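Local coordinates for MobB protein homolog (Geobacillus stearothermophilus, PDB 1XJC) that is of unknown function but, as a MobB homolog of the P-loop NTPase clan, probably binds a guanine nucleotide in connection with molybdopterin guanine dinucleotide synthesis, at residues M4-V10 with L99-Y105; I131-W137 with H146-L151. Numbering follows the deposited sequence.

Interaction 1 of 2, residues M4-V10 with L99-Y105; sequences MNVWQVV and LVLVEGY
Strands 6-10 and 99-103 run parallel, axes 4.5 Å apart at a signed angle of -26°, with V6 beside V100, W7 beside L101, Q8 beside V102 and V9 beside E103. N5 centres an inverse gamma turn; V6-V10 and 99-103 are extended, until G104, whose phi/psi of 103/-154 would jam a beta carbon against the preceding carbonyl. Five bonds form the parallel ladder: V100 N to N5 O (3.0 Å), W7 N to V100 O (2.8 Å), V102 N to W7 O (2.7 Å), V9 N to V102 O (2.6 Å) and G104 N to V9 O (3.0 Å). On one face the t rotamers of V6, V100 and V102 interlock: V6 CG1 sits 3.7 Å from V102 CG2, and the selenomethionine M4 swings CE to 3.3 Å from V100 CG2. On the other, L101 (m, t) lays CD2 3.9 Å from W7 CB, while L99 CD1 fills the hollow beside the indole, 4.0 Å from W7 CD1. They are second and third of six parallel strands, next after 35-39, consistent with a P-loop NTPase fold. Helix 85-92 covers V100 and V102, helix 17-30 packs on L101 and E103, and strand 112-116 pairs with 6-10.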
loop_
_atom_site.group_PDB
_atom_site.type_symbol
_atom_site.label_atom_id
_atom_site.label_comp_id
_atom_site.label_asym_id
_atom_site.label_seq_id
_atom_site.Cartn_x
_atom_site.Cartn_y
_atom_site.Cartn_z
HETATM N N MSE A 4 -1.632 -0.754 14.507
HETATM C CA MSE A 4 -0.625 -0.441 13.440
HETATM C C MSE A 4 -1.159 0.575 12.457
HETATM O O MSE A 4 -2.365 0.628 12.187
HETATM C CB MSE A 4 -0.257 -1.687 12.642
HETATM C CG MSE A 4 0.539 -2.725 13.384
HETATM SE SE MSE A 4 0.870 -4.189 12.181
HETATM C CE MSE A 4 2.731 -3.908 11.874
ATOM N N ASN A 5 -0.255 1.373 11.907
ATOM C CA ASN A 5 -0.643 2.374 10.932
ATOM C C ASN A 5 -0.556 1.677 9.566
ATOM O O ASN A 5 0.486 1.695 8.920
ATOM C CB ASN A 5 0.328 3.553 10.998
ATOM C CG ASN A 5 -0.328 4.854 10.637
ATOM O OD1 ASN A 5 -1.138 4.913 9.712
ATOM N ND2 ASN A 5 0.023 5.916 11.355
ATOM N N VAL A 6 -1.656 1.065 9.143
ATOM C CA VAL A 6 -1.708 0.327 7.879
ATOM C C VAL A 6 -2.372 1.119 6.763
ATOM O O VAL A 6 -3.459 1.641 6.953
ATOM C CB VAL A 6 -2.520 -0.980 8.041
ATOM C CG1 VAL A 6 -2.520 -1.775 6.720
ATOM C CG2 VAL A 6 -1.944 -1.810 9.200
ATOM N N TRP A 7 -1.721 1.201 5.605
ATOM C CA TRP A 7 -2.287 1.902 4.456
ATOM C C TRP A 7 -2.240 0.998 3.233
ATOM O O TRP A 7 -1.288 0.252 3.047
ATOM C CB TRP A 7 -1.511 3.189 4.144
ATOM C CG TRP A 7 -1.855 4.332 5.054
ATOM C CD1 TRP A 7 -1.526 4.461 6.369
ATOM C CD2 TRP A 7 -2.614 5.500 4.707
ATOM N NE1 TRP A 7 -2.037 5.641 6.870
ATOM C CE2 TRP A 7 -2.709 6.296 5.869
ATOM C CE3 TRP A 7 -3.223 5.945 3.526
ATOM C CZ2 TRP A 7 -3.391 7.525 5.888
ATOM C CZ3 TRP A 7 -3.904 7.165 3.539
ATOM C CH2 TRP A 7 -3.983 7.940 4.716
ATOM N N GLN A 8 -3.260 1.085 2.386
ATOM C CA GLN A 8 -3.297 0.261 1.199
ATOM C C GLN A 8 -3.088 1.040 -0.089
ATOM O O GLN A 8 -3.449 2.217 -0.208
ATOM C CB GLN A 8 -4.629 -0.466 1.109
ATOM C CG GLN A 8 -4.820 -1.565 2.122
ATOM C CD GLN A 8 -6.199 -2.166 2.039
ATOM O OE1 GLN A 8 -6.515 -2.904 1.091
ATOM N NE2 GLN A 8 -7.043 -1.848 3.016
ATOM N N VAL A 9 -2.504 0.356 -1.060
ATOM C CA VAL A 9 -2.263 0.920 -2.375
ATOM C C VAL A 9 -2.988 -0.047 -3.301
ATOM O O VAL A 9 -2.628 -1.226 -3.384
ATOM C CB VAL A 9 -0.755 0.966 -2.699
ATOM C CG1 VAL A 9 -0.551 1.330 -4.186
ATOM C CG2 VAL A 9 -0.060 2.000 -1.792
ATOM N N VAL A 10 -4.039 0.432 -3.961
ATOM C CA VAL A 10 -4.815 -0.422 -4.858
ATOM C C VAL A 10 -4.868 0.113 -6.288
ATOM O O VAL A 10 -4.864 1.333 -6.514
ATOM C CB VAL A 10 -6.270 -0.604 -4.341
ATOM C CG1 VAL A 10 -6.246 -1.260 -2.964
ATOM C CG2 VAL A 10 -6.981 0.757 -4.259
ATOM N N LEU A 99 4.711 2.006 10.123
ATOM C CA LEU A 99 3.897 2.065 8.917
ATOM C C LEU A 99 3.962 0.750 8.160
ATOM O O LEU A 99 5.036 0.167 8.003
ATOM C CB LEU A 99 4.423 3.181 7.990
ATOM C CG LEU A 99 3.810 3.276 6.580
ATOM C CD1 LEU A 99 2.348 3.745 6.702
ATOM C CD2 LEU A 99 4.613 4.241 5.683
ATOM N N VAL A 100 2.807 0.300 7.692
ATOM C CA VAL A 100 2.717 -0.913 6.890
ATOM C C VAL A 100 1.977 -0.530 5.615
ATOM O O VAL A 100 0.835 -0.057 5.667
ATOM C CB VAL A 100 1.917 -2.054 7.601
ATOM C CG1 VAL A 100 1.887 -3.302 6.701
ATOM C CG2 VAL A 100 2.580 -2.393 8.935
ATOM N N LEU A 101 2.643 -0.705 4.478
ATOM C CA LEU A 101 2.030 -0.397 3.202
ATOM C C LEU A 101 1.622 -1.706 2.568
ATOM O O LEU A 101 2.459 -2.602 2.349
ATOM C CB LEU A 101 3.006 0.348 2.287
ATOM C CG LEU A 101 3.366 1.722 2.857
ATOM C CD1 LEU A 101 4.480 2.342 2.016
ATOM C CD2 LEU A 101 2.115 2.638 2.853
ATOM N N VAL A 102 0.338 -1.797 2.262
ATOM C CA VAL A 102 -0.247 -2.988 1.683
ATOM C C VAL A 102 -0.694 -2.756 0.251
ATOM O O VAL A 102 -1.515 -1.867 -0.014
ATOM C CB VAL A 102 -1.477 -3.418 2.516
ATOM C CG1 VAL A 102 -2.173 -4.588 1.854
ATOM C CG2 VAL A 102 -1.050 -3.747 3.948
ATOM N N GLU A 103 -0.163 -3.561 -0.667
ATOM C CA GLU A 103 -0.537 -3.458 -2.067
ATOM C C GLU A 103 -1.586 -4.530 -2.383
ATOM O O GLU A 103 -1.293 -5.725 -2.349
ATOM C CB GLU A 103 0.699 -3.643 -2.946
ATOM C CG GLU A 103 0.566 -3.015 -4.321
ATOM C CD GLU A 103 1.720 -3.343 -5.250
ATOM O OE1 GLU A 103 2.893 -3.322 -4.822
ATOM O OE2 GLU A 103 1.448 -3.611 -6.427
ATOM N N GLY A 104 -2.817 -4.109 -2.669
ATOM C CA GLY A 104 -3.873 -5.061 -2.969
ATOM C C GLY A 104 -4.839 -5.267 -1.808
ATOM O O GLY A 104 -4.995 -4.377 -0.972
ATOM N N TYR A 105 -5.483 -6.438 -1.757
ATOM C CA TYR A 105 -6.450 -6.775 -0.698
ATOM C C TYR A 105 -7.524 -5.681 -0.657
ATOM O O TYR A 105 -7.960 -5.251 0.427
ATOM C CB TYR A 105 -5.744 -6.843 0.662
ATOM C CG TYR A 105 -4.607 -7.844 0.727
ATOM C CD1 TYR A 105 -4.844 -9.193 1.005
ATOM C CD2 TYR A 105 -3.301 -7.448 0.463
ATOM C CE1 TYR A 105 -3.789 -10.122 1.012
ATOM C CE2 TYR A 105 -2.255 -8.355 0.469
ATOM C CZ TYR A 105 -2.501 -9.691 0.740
ATOM O OH TYR A 105 -1.443 -10.575 0.710
#

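Interaction 2 of 2, residues I131-W137 with H146-L151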
loop_
_atom_site.group_PDB
_atom_site.type_symbol
_atom_site.label_atom_id
_atom_site.label_comp_id
_atom_site.label_asym_id
_atom_site.label_seq_id
_atom_site.Cartn_x
_atom_site.Cartn_y
_atom_site.Cartn_z
ATOM N N ILE A 131 -11.292 5.208 0.873
ATOM C CA ILE A 131 -10.380 5.817 -0.103
ATOM C C ILE A 131 -9.971 7.205 0.399
ATOM O O ILE A 131 -10.834 8.020 0.706
ATOM C CB ILE A 131 -11.059 5.983 -1.494
ATOM C CG1 ILE A 131 -11.323 4.603 -2.104
ATOM C CG2 ILE A 131 -10.152 6.802 -2.454
ATOM C CD1 ILE A 131 -12.212 4.673 -3.351
ATOM N N ARG A 132 -8.671 7.476 0.488
ATOM C CA ARG A 132 -8.212 8.785 0.950
ATOM C C ARG A 132 -7.679 9.680 -0.173
ATOM O O ARG A 132 -7.659 10.907 -0.043
ATOM C CB ARG A 132 -7.123 8.630 2.017
ATOM C CG ARG A 132 -7.540 7.805 3.243
ATOM C CD ARG A 132 -8.781 8.419 3.905
ATOM N NE ARG A 132 -9.209 7.681 5.091
ATOM C CZ ARG A 132 -8.616 7.770 6.281
ATOM N NH1 ARG A 132 -7.572 8.570 6.438
ATOM N NH2 ARG A 132 -9.062 7.051 7.311
ATOM N N ALA A 133 -7.230 9.076 -1.263
ATOM C CA ALA A 133 -6.679 9.843 -2.375
ATOM C C ALA A 133 -6.620 8.972 -3.594
ATOM O O ALA A 133 -6.658 7.738 -3.489
ATOM C CB ALA A 133 -5.262 10.350 -2.045
ATOM N N VAL A 134 -6.522 9.634 -4.742
ATOM C CA VAL A 134 -6.439 8.996 -6.045
ATOM C C VAL A 134 -5.226 9.577 -6.760
ATOM O O VAL A 134 -4.990 10.792 -6.701
ATOM C CB VAL A 134 -7.680 9.314 -6.925
ATOM C CG1 VAL A 134 -7.556 8.588 -8.293
ATOM C CG2 VAL A 134 -8.977 8.897 -6.200
ATOM N N ILE A 135 -4.443 8.714 -7.402
ATOM C CA ILE A 135 -3.296 9.152 -8.181
ATOM C C ILE A 135 -3.615 8.575 -9.558
ATOM O O ILE A 135 -3.816 7.368 -9.702
ATOM C CB ILE A 135 -1.973 8.607 -7.601
ATOM C CG1 ILE A 135 -1.756 9.192 -6.193
ATOM C CG2 ILE A 135 -0.809 8.947 -8.539
ATOM C CD1 ILE A 135 -0.503 8.671 -5.443
ATOM N N ALA A 136 -3.674 9.437 -10.572
ATOM C CA ALA A 136 -4.092 8.990 -11.896
ATOM C C ALA A 136 -3.233 9.388 -13.074
ATOM O O ALA A 136 -2.407 10.296 -12.977
ATOM C CB ALA A 136 -5.516 9.479 -12.142
ATOM N N TRP A 137 -3.472 8.714 -14.199
ATOM C CA TRP A 137 -2.756 8.980 -15.452
ATOM C C TRP A 137 -3.373 10.202 -16.133
ATOM O O TRP A 137 -2.708 10.897 -16.888
ATOM C CB TRP A 137 -2.916 7.823 -16.434
ATOM C CG TRP A 137 -2.133 6.579 -16.217
ATOM C CD1 TRP A 137 -1.695 6.058 -15.034
ATOM C CD2 TRP A 137 -1.835 5.606 -17.221
ATOM N NE1 TRP A 137 -1.148 4.803 -15.239
ATOM C CE2 TRP A 137 -1.224 4.505 -16.575
ATOM C CE3 TRP A 137 -2.030 5.555 -18.608
ATOM C CZ2 TRP A 137 -0.808 3.365 -17.271
ATOM C CZ3 TRP A 137 -1.614 4.419 -19.299
ATOM C CH2 TRP A 137 -1.010 3.340 -18.625
ATOM N N HIS A 146 -12.363 13.018 -3.095
ATOM C CA HIS A 146 -10.989 12.840 -2.635
ATOM C C HIS A 146 -9.995 13.598 -3.495
ATOM O O HIS A 146 -10.229 13.808 -4.681
ATOM C CB HIS A 146 -10.622 11.357 -2.659
ATOM C CG HIS A 146 -11.696 10.465 -2.128
ATOM N ND1 HIS A 146 -12.088 10.476 -0.806
ATOM C CD2 HIS A 146 -12.491 9.564 -2.752
ATOM C CE1 HIS A 146 -13.080 9.620 -0.639
ATOM N NE2 HIS A 146 -13.344 9.053 -1.803
ATOM N N PRO A 147 -8.870 14.022 -2.907
ATOM C CA PRO A 147 -7.900 14.742 -3.730
ATOM C C PRO A 147 -7.377 13.803 -4.817
ATOM O O PRO A 147 -7.269 12.585 -4.605
ATOM C CB PRO A 147 -6.814 15.150 -2.729
ATOM C CG PRO A 147 -6.945 14.143 -1.628
ATOM C CD PRO A 147 -8.437 13.962 -1.500
ATOM N N VAL A 148 -7.095 14.367 -5.986
ATOM C CA VAL A 148 -6.579 13.593 -7.106
ATOM C C VAL A 148 -5.248 14.227 -7.499
ATOM O O VAL A 148 -5.157 15.462 -7.639
ATOM C CB VAL A 148 -7.529 13.639 -8.340
ATOM C CG1 VAL A 148 -6.942 12.788 -9.493
ATOM C CG2 VAL A 148 -8.931 13.152 -7.946
ATOM N N PHE A 149 -4.224 13.392 -7.664
ATOM C CA PHE A 149 -2.894 13.864 -8.051
ATOM C C PHE A 149 -2.478 13.133 -9.334
ATOM O O PHE A 149 -2.981 12.051 -9.668
ATOM C CB PHE A 149 -1.824 13.523 -6.989
ATOM C CG PHE A 149 -2.094 14.057 -5.597
ATOM C CD1 PHE A 149 -1.570 15.286 -5.185
ATOM C CD2 PHE A 149 -2.820 13.293 -4.671
ATOM C CE1 PHE A 149 -1.755 15.744 -3.878
ATOM C CE2 PHE A 149 -3.016 13.738 -3.361
ATOM C CZ PHE A 149 -2.485 14.962 -2.958
ATOM N N SER A 150 -1.537 13.724 -10.045
ATOM C CA SER A 150 -0.992 13.093 -11.227
ATOM C C SER A 150 0.087 12.148 -10.697
ATOM O O SER A 150 0.787 12.464 -9.723
ATOM C CB SER A 150 -0.330 14.134 -12.139
ATOM O OG SER A 150 0.633 13.512 -12.980
ATOM N N LEU A 151 0.220 10.990 -11.336
ATOM C CA LEU A 151 1.245 10.015 -10.959
ATOM C C LEU A 151 2.650 10.643 -11.055
ATOM O O LEU A 151 3.592 10.250 -10.342
ATOM C CB LEU A 151 1.150 8.797 -11.891
ATOM C CG LEU A 151 2.167 7.689 -11.625
ATOM C CD1 LEU A 151 1.907 7.122 -10.208
ATOM C CD2 LEU A 151 2.056 6.598 -12.719
#
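I131 opens the segment with its side chain against the imidazole of H146: CG2 lies 4.0 Å from the ring centroid, over the face, a CH-pi contact, and I131 O also sits over a face of that ring. R132 turns its CA-to-CB bond away, and its guanidinium group is held by N130; its carbonyl O meets P147 CD at 3.5 Å. The methyl of A133 faces P147 and F149 together, CB 4.2 Å from P147 CG and 4.3 Å from CE2 at the F149 ring edge. V134 begins the regular pairing, its N donating to P147 O (3.0 Å) and its O accepting from F149 N (2.9 Å), while its CB lies 4.2 Å from V148 CG2. The strands are parallel, their axes 4.6 Å apart and inclined at 28°, and form the last pair of the six-stranded sheet, with 148-150 as its edge strand and 112-116 on the inner side of 131-136. I135, on the same face as F149, nestles CG2 against L151 CA (3.3 Å) and L151 CD1 (3.7 Å); Y157 of helix 154-166 touches both I135 and F149. A136 continues the ladder through its N to F149 O (2.9 Å) and closes it by accepting L151 N at its O (3.2 Å). W137 leaves the strand, its indole CD1 4.4 Å from L151 CD2 and its NE1 weakly hydrogen-bonded to S15 O.

Interactions 1 and 2 are two parallel pairings of one sheet, their centres about 16 Å apart, with strand 112-116 between them hydrogen-bonded to both 6-10 and 131-136. Interaction 1 lies in the core, about 4 Å from the centre of the chain, and its paired side chains are chiefly aliphatic; interaction 2 is about 14 Å out, partly buried, and brings H146, P147 and F149 to the sheet margin. The two touch directly where W7 CZ3 packs 3.7 Å from R132 CG. Both approach the probable P-loop, E103 from interaction 1 and L151 from interaction 2, though helix 17-30 packs on the former pair and helix 154-166 on the latter.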